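Local structure of glycoside hydrolase family 16 protein (Bacteroides ovatus, 7KR6) at residues T167-G172 with H218-S223; G143-M148 with T226-N231; R110-S115 with Y199-D204; P127-M132 with F232-N237. The protein is probably a retaining endo-glucanase that hydrolyses internal glycosidic bonds of mixed-linkage beta-glucans, captured here joined covalently to a 2-fluoro glucoside label. The protein carries 1 engineered substitution. All coordinates share one frame; numbering follows the deposited sequence.

Contact 1 of 4, residues T167-G172 with H218-S223; sequences TAIHYG and HTFDIS. With G2F (2-deoxy-2-fluoro-alpha-D-glucopyranose), chain C.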
# COMPACT_ATOMS: atom_id res chain seq x y z
N THR A 167 1.97 5.06 -7.17
CA THR A 167 1.96 6.50 -6.85
C THR A 167 1.41 6.62 -5.42
O THR A 167 0.60 5.76 -5.00
CB THR A 167 1.19 7.26 -7.91
OG1 THR A 167 1.24 8.66 -7.58
CG2 THR A 167 -0.26 6.84 -7.97
N ALA A 168 1.80 7.63 -4.66
CA ALA A 168 1.47 7.68 -3.25
C ALA A 168 1.55 9.11 -2.72
O ALA A 168 2.32 9.91 -3.27
CB ALA A 168 2.33 6.80 -2.40
N ILE A 169 0.84 9.36 -1.63
CA ILE A 169 1.08 10.56 -0.80
C ILE A 169 1.31 10.10 0.63
O ILE A 169 0.63 9.17 1.11
CB ILE A 169 -0.02 11.65 -0.93
CG1 ILE A 169 -1.44 11.13 -0.68
CG2 ILE A 169 0.07 12.37 -2.28
CD1 ILE A 169 -2.50 12.23 -0.63
N HIS A 170 2.21 10.78 1.32
CA HIS A 170 2.52 10.55 2.74
C HIS A 170 2.42 11.89 3.49
O HIS A 170 2.85 12.90 2.95
CB HIS A 170 3.92 9.99 2.91
CG HIS A 170 4.18 8.72 2.18
ND1 HIS A 170 4.36 7.52 2.86
CD2 HIS A 170 4.35 8.47 0.88
CE1 HIS A 170 4.63 6.59 1.97
NE2 HIS A 170 4.64 7.13 0.75
N TYR A 171 1.90 11.86 4.69
CA TYR A 171 1.60 13.09 5.46
C TYR A 171 1.34 12.70 6.90
O TYR A 171 1.48 11.53 7.29
CB TYR A 171 0.46 13.82 4.75
CG TYR A 171 -0.79 13.01 4.55
CD1 TYR A 171 -0.93 12.18 3.45
CD2 TYR A 171 -1.85 13.04 5.46
CE1 TYR A 171 -2.05 11.39 3.28
CE2 TYR A 171 -3.00 12.29 5.28
CZ TYR A 171 -3.11 11.45 4.18
OH TYR A 171 -4.26 10.71 3.99
N GLY A 172 1.05 13.70 7.73
CA GLY A 172 0.80 13.48 9.17
C GLY A 172 1.86 14.19 9.99
O GLY A 172 2.91 14.54 9.47
N HIS A 218 -3.99 8.35 -12.08
CA HIS A 218 -4.68 8.36 -10.76
C HIS A 218 -4.84 9.80 -10.28
O HIS A 218 -3.98 10.63 -10.61
CB HIS A 218 -3.91 7.54 -9.72
CG HIS A 218 -4.69 7.37 -8.48
ND1 HIS A 218 -5.88 6.68 -8.44
CD2 HIS A 218 -4.47 7.79 -7.22
CE1 HIS A 218 -6.35 6.70 -7.21
NE2 HIS A 218 -5.51 7.38 -6.44
N THR A 219 -5.89 10.05 -9.49
CA THR A 219 -6.11 11.34 -8.80
C THR A 219 -6.23 11.05 -7.29
O THR A 219 -7.06 10.19 -6.89
CB THR A 219 -7.34 12.06 -9.36
OG1 THR A 219 -7.13 12.32 -10.74
CG2 THR A 219 -7.64 13.33 -8.59
N PHE A 220 -5.48 11.83 -6.49
CA PHE A 220 -5.68 11.95 -5.04
C PHE A 220 -6.43 13.25 -4.76
O PHE A 220 -6.05 14.31 -5.25
CB PHE A 220 -4.34 11.96 -4.30
CG PHE A 220 -3.48 10.74 -4.48
CD1 PHE A 220 -3.75 9.60 -3.74
CD2 PHE A 220 -2.39 10.77 -5.32
CE1 PHE A 220 -2.95 8.49 -3.85
CE2 PHE A 220 -1.59 9.64 -5.43
CZ PHE A 220 -1.86 8.53 -4.68
N ASP A 221 -7.46 13.15 -3.92
CA ASP A 221 -8.22 14.30 -3.37
C ASP A 221 -7.41 14.91 -2.24
O ASP A 221 -7.18 14.24 -1.25
CB ASP A 221 -9.56 13.83 -2.87
CG ASP A 221 -10.42 14.91 -2.23
OD1 ASP A 221 -10.04 16.08 -2.26
OD2 ASP A 221 -11.51 14.53 -1.79
N ILE A 222 -7.01 16.17 -2.37
CA ILE A 222 -6.26 16.85 -1.28
C ILE A 222 -7.04 18.06 -0.76
O ILE A 222 -6.40 18.84 -0.03
CB ILE A 222 -4.87 17.29 -1.77
CG1 ILE A 222 -4.89 18.18 -3.03
CG2 ILE A 222 -3.97 16.06 -1.97
CD1 ILE A 222 -3.64 19.00 -3.27
N SER A 223 -8.28 18.23 -1.20
CA SER A 223 -9.12 19.40 -0.81
C SER A 223 -9.03 19.65 0.69
O SER A 223 -8.89 20.84 1.07
CB SER A 223 -10.56 19.24 -1.28
OG SER A 223 -11.12 18.06 -0.73
C1 G2F C . 7.91 8.27 -0.65
C2 G2F C . 8.43 7.59 0.57
C3 G2F C . 9.93 7.73 0.68
C4 G2F C . 10.55 7.13 -0.55
C5 G2F C . 10.00 7.93 -1.77
C6 G2F C . 10.55 7.57 -3.13
O3 G2F C . 10.40 7.11 1.88
O4 G2F C . 12.01 7.21 -0.42
O5 G2F C . 8.56 7.86 -1.86
O6 G2F C . 10.45 6.12 -3.34
F2 G2F C . 7.71 8.08 1.70
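The Phe220 ring lies between Ile169, whose CG1 sits over one face toward the rim, and the imidazole of His218 from its own strand, which puts CD2 over the centre of the opposite face. At the ring edge, near its plane, comes Thr167, with OG1 3.7 Å from Phe220 CE2; Phe220 CZ reaches Ala168 CA at the same 3.7 Å. Ile169 turns CG1 into the cramped site between its backbone N and carbonyl carbon (chi1 53°), and from there CD1 runs on to Phe220 CB at 4.1 Å and Ile222 CG2 at 4.3 Å. Strands 167-171 and 218-221 run nearly parallel, their axes 14° apart and 8.9 Å from each other, and no hydrogen bond joins them. That spacing is one of face-to-face packing between the two layers of the GH16 beta-sandwich. On the other side of strand 167-171 the His170 ring receives the sugar: F2 of the fluoroglucose stands 3.3 Å above the centre of the imidazole plane, while ND1 bonds His178. At the end of strand 218-221, Asp221 OD1 accepts from both OG and N of Ser223, the backbone bond closing an Asx turn. Thr167 OG1, although it touches the aromatic edge, is bonded to the carbonyl O of Asp146 in the neighbouring strand, so a buried hydroxyl is satisfied within its own sheet. Between these two segments, then, the layers meet through van der Waals contact without a hydrogen bond, while His170 faces the sugar.

Contact 2 of 4, residues G143-M148 with T226-N231; sequences GEIDIM and TYFHDN. With G2F (2-deoxy-2-fluoro-alpha-D-glucopyranose), chain C.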
# COMPACT_ATOMS: atom_id res chain seq x y z
N GLY A 143 5.27 16.51 4.14
CA GLY A 143 4.45 16.03 3.02
C GLY A 143 5.34 15.40 1.96
O GLY A 143 6.49 15.83 1.75
N GLU A 144 4.83 14.36 1.31
CA GLU A 144 5.56 13.69 0.23
C GLU A 144 4.54 13.32 -0.87
O GLU A 144 3.44 12.77 -0.53
CB GLU A 144 6.26 12.44 0.72
CG GLU A 144 7.34 11.92 -0.19
CD GLU A 144 7.15 10.49 -0.65
OE1 GLU A 144 8.05 9.66 -0.41
OE2 GLU A 144 6.05 10.19 -1.20
N ILE A 145 4.89 13.63 -2.10
CA ILE A 145 4.15 13.17 -3.31
C ILE A 145 5.08 12.26 -4.08
O ILE A 145 6.12 12.73 -4.53
CB ILE A 145 3.65 14.31 -4.19
CG1 ILE A 145 2.87 15.36 -3.39
CG2 ILE A 145 2.83 13.72 -5.31
CD1 ILE A 145 2.64 16.61 -4.18
N ASP A 146 4.72 10.99 -4.16
CA ASP A 146 5.45 10.01 -4.98
C ASP A 146 4.74 9.99 -6.33
O ASP A 146 3.73 9.32 -6.45
CB ASP A 146 5.59 8.70 -4.25
CG ASP A 146 6.50 7.72 -4.91
OD1 ASP A 146 7.30 8.14 -5.79
OD2 ASP A 146 6.45 6.54 -4.39
N ILE A 147 5.28 10.72 -7.31
CA ILE A 147 4.60 10.88 -8.61
C ILE A 147 4.64 9.51 -9.31
O ILE A 147 3.61 9.02 -9.79
CB ILE A 147 5.22 11.98 -9.48
CG1 ILE A 147 5.10 13.36 -8.83
CG2 ILE A 147 4.60 11.97 -10.86
CD1 ILE A 147 5.93 14.41 -9.49
N MET A 148 5.82 8.94 -9.34
CA MET A 148 6.01 7.61 -9.95
C MET A 148 7.09 6.89 -9.18
O MET A 148 8.12 7.47 -8.86
CB MET A 148 6.41 7.78 -11.42
CG MET A 148 6.86 6.51 -12.18
SD MET A 148 8.54 5.94 -11.84
CE MET A 148 9.53 7.19 -12.65
N THR A 226 -4.23 19.13 4.58
CA THR A 226 -3.50 20.38 4.83
C THR A 226 -2.02 20.27 4.43
O THR A 226 -1.41 21.34 4.35
CB THR A 226 -3.59 20.77 6.31
OG1 THR A 226 -3.04 19.75 7.15
CG2 THR A 226 -4.99 21.14 6.70
N TYR A 227 -1.50 19.08 4.13
CA TYR A 227 -0.07 18.89 3.82
C TYR A 227 0.31 19.18 2.35
O TYR A 227 1.55 19.10 2.05
CB TYR A 227 0.33 17.48 4.23
CG TYR A 227 0.32 17.32 5.73
CD1 TYR A 227 -0.83 16.97 6.42
CD2 TYR A 227 1.47 17.61 6.45
CE1 TYR A 227 -0.82 16.87 7.81
CE2 TYR A 227 1.50 17.53 7.83
CZ TYR A 227 0.35 17.17 8.51
OH TYR A 227 0.36 17.10 9.88
N PHE A 228 -0.65 19.54 1.47
CA PHE A 228 -0.35 19.67 0.02
C PHE A 228 -0.74 21.01 -0.56
O PHE A 228 -1.20 21.11 -1.70
CB PHE A 228 -0.99 18.48 -0.70
CG PHE A 228 -0.41 17.18 -0.19
CD1 PHE A 228 0.84 16.75 -0.61
CD2 PHE A 228 -1.10 16.43 0.76
CE1 PHE A 228 1.39 15.59 -0.08
CE2 PHE A 228 -0.52 15.29 1.30
CZ PHE A 228 0.72 14.86 0.86
N HIS A 229 -0.43 22.09 0.19
CA HIS A 229 -0.89 23.46 -0.15
C HIS A 229 0.21 24.50 0.12
O HIS A 229 -0.13 25.69 0.36
CB HIS A 229 -2.18 23.79 0.59
CG HIS A 229 -3.25 22.81 0.25
ND1 HIS A 229 -4.00 22.87 -0.91
CD2 HIS A 229 -3.65 21.72 0.92
CE1 HIS A 229 -4.82 21.83 -0.93
NE2 HIS A 229 -4.64 21.12 0.19
N ASP A 230 1.46 24.08 0.01
CA ASP A 230 2.65 24.94 0.21
C ASP A 230 3.69 24.49 -0.82
O ASP A 230 3.47 23.46 -1.43
CB ASP A 230 3.11 24.85 1.67
CG ASP A 230 2.14 25.52 2.64
OD1 ASP A 230 2.07 26.78 2.66
OD2 ASP A 230 1.48 24.80 3.41
N ASN A 231 4.77 25.24 -0.98
CA ASN A 231 5.85 24.87 -1.90
C ASN A 231 6.38 23.47 -1.60
O ASN A 231 6.68 23.12 -0.42
CB ASN A 231 7.00 25.86 -1.84
CG ASN A 231 6.61 27.22 -2.37
OD1 ASN A 231 5.65 27.37 -3.11
ND2 ASN A 231 7.36 28.22 -1.93
C1 G2F C . 7.91 8.27 -0.65
C2 G2F C . 8.43 7.59 0.57
C3 G2F C . 9.93 7.73 0.68
C4 G2F C . 10.55 7.13 -0.55
C5 G2F C . 10.00 7.93 -1.77
C6 G2F C . 10.55 7.57 -3.13
O3 G2F C . 10.40 7.11 1.88
O4 G2F C . 12.01 7.21 -0.42
O5 G2F C . 8.56 7.86 -1.86
O6 G2F C . 10.45 6.12 -3.34
F2 G2F C . 7.71 8.08 1.70
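Ile145 swings CG1 to the position opposite its carbonyl carbon (chi1 -51°), and Phe228 does the same with its ring (chi1 -61°); the two side chains slide past one another in opposite directions. Ile145 CG1 stops 3.6 Å from Phe228 CE1, with CD1 4.0 Å from Phe228 CD1. The same corner of the ring meets the backbone edge-on: Glu144 O lies near the ring plane, 3.5 Å from Phe228 CE1. Gly143, at positive phi, brings its CA 4.3 Å from Tyr227 O, where the loop 226-231 passes closest to the start of the strand. No hydrogen bond crosses between the segments; Phe228 O is instead bonded to Trp203 NE1, a residue of strand 197-203.

Glu144 and Asp146 point to the opposite side of strand 144-148, into the glycan pocket, and correspond to the first two acidic positions of the ExDxxE signature of GH16, whose last glutamate is not present in this engineered chain. Farther on, Ile147 and Met148 both face Phe129 in a classic beta bulge, as expected of the laminarinase-like branch with its extra residue. The Glu144 chain bends at chi2 (-122°) and delivers OE1 to the anomeric carbon: Glu144 OE1 and G2F C1 are covalently bonded at 1.4 Å. Asp146 OD2 comes within 3.5 Å of the ring oxygen O5, a distance of packing. A carboxyl oxygen joined to C1 of a 2-fluoro sugar is the trapped glycosyl-enzyme intermediate of a retaining mechanism, which identifies Glu144 as the nucleophile; Ile145 and Phe228 give its strand an apolar backing.

Contact 3 of 4, residues R110-S115 with Y199-D204; sequences RKIEAS and YSLDWD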
# COMPACT_ATOMS: atom_id res chain seq x y z
N ARG A 110 1.27 23.97 -9.69
CA ARG A 110 1.65 24.01 -11.12
C ARG A 110 1.80 22.57 -11.59
O ARG A 110 2.02 21.69 -10.74
CB ARG A 110 2.99 24.70 -11.36
CG ARG A 110 3.06 26.13 -10.86
CD ARG A 110 2.13 27.05 -11.59
NE ARG A 110 2.54 28.41 -11.24
CZ ARG A 110 3.26 29.24 -12.01
NH1 ARG A 110 3.57 30.44 -11.55
NH2 ARG A 110 3.67 28.87 -13.22
N LYS A 111 1.68 22.39 -12.89
CA LYS A 111 1.97 21.08 -13.52
C LYS A 111 3.47 20.87 -13.58
O LYS A 111 4.20 21.79 -14.03
CB LYS A 111 1.37 21.06 -14.91
CG LYS A 111 1.46 19.70 -15.60
CD LYS A 111 0.86 19.68 -16.99
CE LYS A 111 0.61 18.26 -17.42
NZ LYS A 111 0.14 18.20 -18.82
N ILE A 112 3.96 19.69 -13.16
CA ILE A 112 5.38 19.34 -13.31
C ILE A 112 5.44 18.08 -14.20
O ILE A 112 4.52 17.21 -14.09
CB ILE A 112 6.11 19.15 -11.97
CG1 ILE A 112 7.58 18.78 -12.22
CG2 ILE A 112 5.35 18.17 -11.11
CD1 ILE A 112 8.42 18.72 -10.99
N GLU A 113 6.39 18.06 -15.12
CA GLU A 113 6.59 16.93 -16.03
C GLU A 113 8.08 16.62 -16.12
O GLU A 113 8.93 17.53 -16.07
CB GLU A 113 6.10 17.23 -17.45
CG GLU A 113 4.64 17.59 -17.49
CD GLU A 113 4.08 17.61 -18.89
OE1 GLU A 113 4.62 18.40 -19.70
OE2 GLU A 113 3.15 16.84 -19.17
N ALA A 114 8.40 15.33 -16.26
CA ALA A 114 9.77 14.89 -16.53
C ALA A 114 9.73 13.75 -17.54
O ALA A 114 8.79 12.95 -17.49
CB ALA A 114 10.48 14.49 -15.28
N SER A 115 10.76 13.70 -18.37
CA SER A 115 10.97 12.64 -19.38
C SER A 115 12.08 11.71 -18.87
O SER A 115 13.23 12.18 -18.62
CB SER A 115 11.30 13.23 -20.73
OG SER A 115 11.57 12.23 -21.70
N TYR A 199 6.28 11.62 -17.35
CA TYR A 199 5.57 11.48 -16.06
C TYR A 199 5.13 12.89 -15.69
O TYR A 199 6.00 13.75 -15.59
CB TYR A 199 6.49 10.81 -15.01
CG TYR A 199 6.94 9.44 -15.47
CD1 TYR A 199 6.14 8.37 -15.19
CD2 TYR A 199 8.08 9.24 -16.23
CE1 TYR A 199 6.46 7.10 -15.63
CE2 TYR A 199 8.42 7.97 -16.70
CZ TYR A 199 7.60 6.91 -16.38
OH TYR A 199 7.90 5.63 -16.79
N SER A 200 3.82 13.08 -15.50
CA SER A 200 3.21 14.41 -15.24
C SER A 200 2.44 14.38 -13.93
O SER A 200 1.74 13.40 -13.64
CB SER A 200 2.32 14.78 -16.37
OG SER A 200 3.03 14.69 -17.61
N LEU A 201 2.50 15.49 -13.20
CA LEU A 201 1.65 15.72 -12.03
C LEU A 201 0.94 17.05 -12.22
O LEU A 201 1.66 18.08 -12.34
CB LEU A 201 2.48 15.78 -10.75
CG LEU A 201 1.69 16.18 -9.51
CD1 LEU A 201 0.78 15.07 -9.03
CD2 LEU A 201 2.60 16.61 -8.41
N ASP A 202 -0.37 17.02 -12.21
CA ASP A 202 -1.24 18.22 -12.13
C ASP A 202 -1.56 18.44 -10.66
O ASP A 202 -1.85 17.47 -9.93
CB ASP A 202 -2.50 18.03 -12.95
CG ASP A 202 -2.31 18.23 -14.43
OD1 ASP A 202 -1.96 19.38 -14.83
OD2 ASP A 202 -2.59 17.28 -15.18
N TRP A 203 -1.59 19.69 -10.23
CA TRP A 203 -1.73 20.00 -8.79
C TRP A 203 -2.54 21.30 -8.71
O TRP A 203 -2.11 22.29 -9.32
CB TRP A 203 -0.35 20.15 -8.19
CG TRP A 203 -0.28 20.54 -6.75
CD1 TRP A 203 -1.24 20.53 -5.79
CD2 TRP A 203 0.94 20.94 -6.11
NE1 TRP A 203 -0.69 20.85 -4.58
CE2 TRP A 203 0.64 21.15 -4.76
CE3 TRP A 203 2.24 21.13 -6.57
CZ2 TRP A 203 1.62 21.55 -3.85
CZ3 TRP A 203 3.21 21.53 -5.68
CH2 TRP A 203 2.90 21.72 -4.32
N ASP A 204 -3.70 21.22 -8.07
CA ASP A 204 -4.50 22.42 -7.72
C ASP A 204 -4.98 22.27 -6.29
O ASP A 204 -4.58 21.33 -5.63
CB ASP A 204 -5.59 22.66 -8.75
CG ASP A 204 -6.74 21.65 -8.77
OD1 ASP A 204 -6.88 20.86 -7.84
OD2 ASP A 204 -7.56 21.73 -9.74
O HOH W 1 -2.81 17.26 -17.81
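Ser200 and Glu113 face each other as a non-hydrogen-bonded pair, and their side chains supply the bond the backbone omits there: Ser200 OG donates to Glu113 OE2 at 2.7 Å, meeting the anti side of the carboxylate and 23° out of its plane. The same OE2 has a weak salt bridge, 3.3 Å, to Lys111 NZ from two residues back. Lys111 reaches it by running fully extended from a CG that lies anti to the backbone N (chi1 -173°). On the way its CG passes Asp202 OD1 at 3.5 Å, and a water that donates to Asp202 OD2 at 2.6 Å also makes a weak bond with Lys111 NZ.

Flanking pairs Ile112-Leu201 and Ala114-Tyr199 each close a two-bond ring, with Leu201 N to Ile112 O at 2.8 Å, and the strand axes stand at 177°. This is an antiparallel pair inside the outer layer of the GH16 jelly-roll sandwich, with 261-271 and 207-212 as the next strands out, alternating its side chains between two environments. Toward the interior, Ile112 CG2 packs on Leu201 CB at 3.8 Å, and Ala114 and Tyr199 touch Phe129 while Leu201 and Trp203 touch Met131 of the other layer.

On the Glu113 side, Trp268 and Lys270 of strand 261-271 pack against the carboxylate-bearing chain. Arg110 ties its guanidinium to the C-terminal carboxylate of Leu272, and the Trp203 ring meets Tyr109 edge-to-face. Arg110 O is buried here without a polar partner.

Contact 4 of 4, residues P127-M132 with F232-N237; sequences PAFWMM and FYILFN. With G2F (2-deoxy-2-fluoro-alpha-D-glucopyranose), chain C.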
# COMPACT_ATOMS: atom_id res chain seq x y z
N PRO A 127 13.45 2.92 -8.80
CA PRO A 127 13.50 4.32 -9.25
C PRO A 127 12.27 5.09 -8.79
O PRO A 127 11.18 4.50 -8.70
CB PRO A 127 13.40 4.21 -10.76
CG PRO A 127 12.63 2.89 -11.00
CD PRO A 127 13.13 1.98 -9.90
N ALA A 128 12.44 6.40 -8.58
CA ALA A 128 11.30 7.26 -8.18
C ALA A 128 11.53 8.71 -8.65
O ALA A 128 12.70 9.18 -8.80
CB ALA A 128 11.07 7.17 -6.70
N PHE A 129 10.42 9.36 -8.91
CA PHE A 129 10.29 10.79 -9.23
C PHE A 129 9.27 11.32 -8.23
O PHE A 129 8.12 10.85 -8.28
CB PHE A 129 9.85 10.92 -10.68
CG PHE A 129 9.40 12.30 -11.13
CD1 PHE A 129 10.00 13.46 -10.63
CD2 PHE A 129 8.39 12.42 -12.05
CE1 PHE A 129 9.58 14.70 -11.09
CE2 PHE A 129 7.98 13.66 -12.53
CZ PHE A 129 8.59 14.80 -12.03
N TRP A 130 9.68 12.25 -7.38
CA TRP A 130 8.83 12.60 -6.23
C TRP A 130 9.14 14.01 -5.71
O TRP A 130 9.97 14.69 -6.27
CB TRP A 130 9.00 11.51 -5.18
CG TRP A 130 10.38 11.19 -4.71
CD1 TRP A 130 11.40 10.62 -5.42
CD2 TRP A 130 10.82 11.21 -3.35
NE1 TRP A 130 12.45 10.34 -4.60
CE2 TRP A 130 12.13 10.70 -3.33
CE3 TRP A 130 10.24 11.62 -2.15
CZ2 TRP A 130 12.83 10.52 -2.14
CZ3 TRP A 130 10.95 11.46 -0.99
CH2 TRP A 130 12.22 10.93 -0.99
N MET A 131 8.38 14.42 -4.70
CA MET A 131 8.43 15.81 -4.19
C MET A 131 8.25 15.76 -2.69
O MET A 131 7.51 14.87 -2.19
CB MET A 131 7.33 16.65 -4.84
CG MET A 131 7.48 16.83 -6.31
SD MET A 131 5.98 17.47 -7.09
CE MET A 131 5.43 18.83 -6.06
N MET A 132 8.88 16.69 -1.97
CA MET A 132 8.55 16.89 -0.53
C MET A 132 8.40 18.37 -0.26
O MET A 132 8.90 19.19 -1.02
CB MET A 132 9.61 16.33 0.42
CG MET A 132 9.62 14.79 0.50
SD MET A 132 10.68 14.08 1.76
CE MET A 132 12.28 14.14 0.98
N PHE A 232 6.63 22.74 -2.69
CA PHE A 232 7.32 21.42 -2.68
C PHE A 232 8.52 21.51 -3.61
O PHE A 232 8.40 22.13 -4.67
CB PHE A 232 6.35 20.33 -3.14
CG PHE A 232 5.49 19.70 -2.07
CD1 PHE A 232 4.59 20.46 -1.34
CD2 PHE A 232 5.53 18.34 -1.83
CE1 PHE A 232 3.77 19.86 -0.37
CE2 PHE A 232 4.74 17.76 -0.85
CZ PHE A 232 3.83 18.50 -0.16
N TYR A 233 9.61 20.85 -3.24
CA TYR A 233 10.79 20.64 -4.11
C TYR A 233 10.79 19.23 -4.69
O TYR A 233 9.93 18.40 -4.36
CB TYR A 233 12.05 20.89 -3.31
CG TYR A 233 12.31 19.96 -2.15
CD1 TYR A 233 12.97 18.74 -2.32
CD2 TYR A 233 11.89 20.26 -0.87
CE1 TYR A 233 13.26 17.90 -1.25
CE2 TYR A 233 12.17 19.43 0.20
CZ TYR A 233 12.83 18.22 0.01
OH TYR A 233 13.12 17.41 1.06
N ILE A 234 11.73 19.02 -5.59
CA ILE A 234 11.75 17.84 -6.51
C ILE A 234 12.87 16.92 -6.11
O ILE A 234 13.97 17.39 -5.74
CB ILE A 234 11.86 18.30 -7.97
CG1 ILE A 234 10.78 19.30 -8.36
CG2 ILE A 234 11.88 17.12 -8.93
CD1 ILE A 234 11.11 20.19 -9.55
N LEU A 235 12.61 15.62 -6.22
CA LEU A 235 13.63 14.59 -6.02
C LEU A 235 13.57 13.57 -7.15
O LEU A 235 12.48 13.31 -7.69
CB LEU A 235 13.49 13.83 -4.71
CG LEU A 235 13.45 14.69 -3.44
CD1 LEU A 235 12.03 14.92 -3.00
CD2 LEU A 235 14.25 14.03 -2.36
N PHE A 236 14.76 13.04 -7.46
CA PHE A 236 14.94 11.84 -8.33
C PHE A 236 15.92 10.91 -7.64
O PHE A 236 16.95 11.36 -7.11
CB PHE A 236 15.49 12.16 -9.71
CG PHE A 236 14.63 13.03 -10.60
CD1 PHE A 236 13.61 12.53 -11.38
CD2 PHE A 236 14.92 14.39 -10.67
CE1 PHE A 236 12.88 13.36 -12.22
CE2 PHE A 236 14.15 15.23 -11.46
CZ PHE A 236 13.14 14.72 -12.24
N ASN A 237 15.67 9.60 -7.71
CA ASN A 237 16.66 8.66 -7.11
C ASN A 237 16.48 7.29 -7.74
O ASN A 237 15.40 7.01 -8.32
CB ASN A 237 16.51 8.51 -5.60
CG ASN A 237 15.22 7.81 -5.24
OD1 ASN A 237 14.12 8.34 -5.47
ND2 ASN A 237 15.33 6.51 -4.93
C1 G2F C . 7.91 8.27 -0.65
C2 G2F C . 8.43 7.59 0.57
C3 G2F C . 9.93 7.73 0.68
C4 G2F C . 10.55 7.13 -0.55
C5 G2F C . 10.00 7.93 -1.77
C6 G2F C . 10.55 7.57 -3.13
O3 G2F C . 10.40 7.11 1.88
O4 G2F C . 12.01 7.21 -0.42
O5 G2F C . 8.56 7.86 -1.86
O6 G2F C . 10.45 6.12 -3.34
F2 G2F C . 7.71 8.08 1.70
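Trp130 and Leu235 form a hydrogen-bonded antiparallel pair at the middle of two neighbouring strands in the sugar-binding sheet of the GH16 jelly-roll sandwich. From CB, which packs against the carbonyl O of Ile145 in the next strand, the indole turns into the narrow site between backbone N and carbonyl carbon (chi1 55°) and leans across strand 232-237. CG and CD2 begin a stack: Leu235 CB lies over one face, 3.7 Å from the centroid of the five-membered ring, a CH-pi contact, and the sugar covers the other, G2F C6 standing 3.4 Å above the plane. At NE1 the indole donates to Asn237 OD1 over 2.7 Å, bent to 143°, the donor above the amide carbonyl plane; the ring and amide planes are 81° apart. Asn237 ND2 is held in turn by Tyr67 OH. CE3 meets Leu235 CD1 at 3.8 Å, and at the far end CH2 reaches G2F O4 at 3.8 Å. One side chain is therefore sandwiched between leucine and glucose with its only N-H spent on a second-shell amide.

On the opposite face these two strands present apolar side chains. Phe129 and Phe236 lie side by side with nearly parallel planes that barely overlap, and Met131 CE curls onto Phe232 CB. Back on the pocket side, Met132 lies alongside Tyr233, whose ring has Met132 O over one face; Met132 CE ends 3.4 Å from Tyr233 OH.

Contact 4 is the most central, about 5 Å from the chain's centre and wholly buried; contact 1, about 16 Å out, is the most peripheral. Contacts 1, 2 and 4 each place a strand in the sugar-binding sheet; contact 1 joins it to the opposite layer, contact 2 to a loop, contact 4 to the next strand. All three touch the fluoroglucose: by stacking in contact 4, covalently in contact 2, over an imidazole in contact 1. Contact 3 belongs to the other layer and touches no sugar. Contacts 3 and 4 are strand pairs knit by backbone bonds, whereas contacts 1 and 2 rest on side-chain packing. Charged, water-bridged chemistry appears at the partly exposed rim of contact 3.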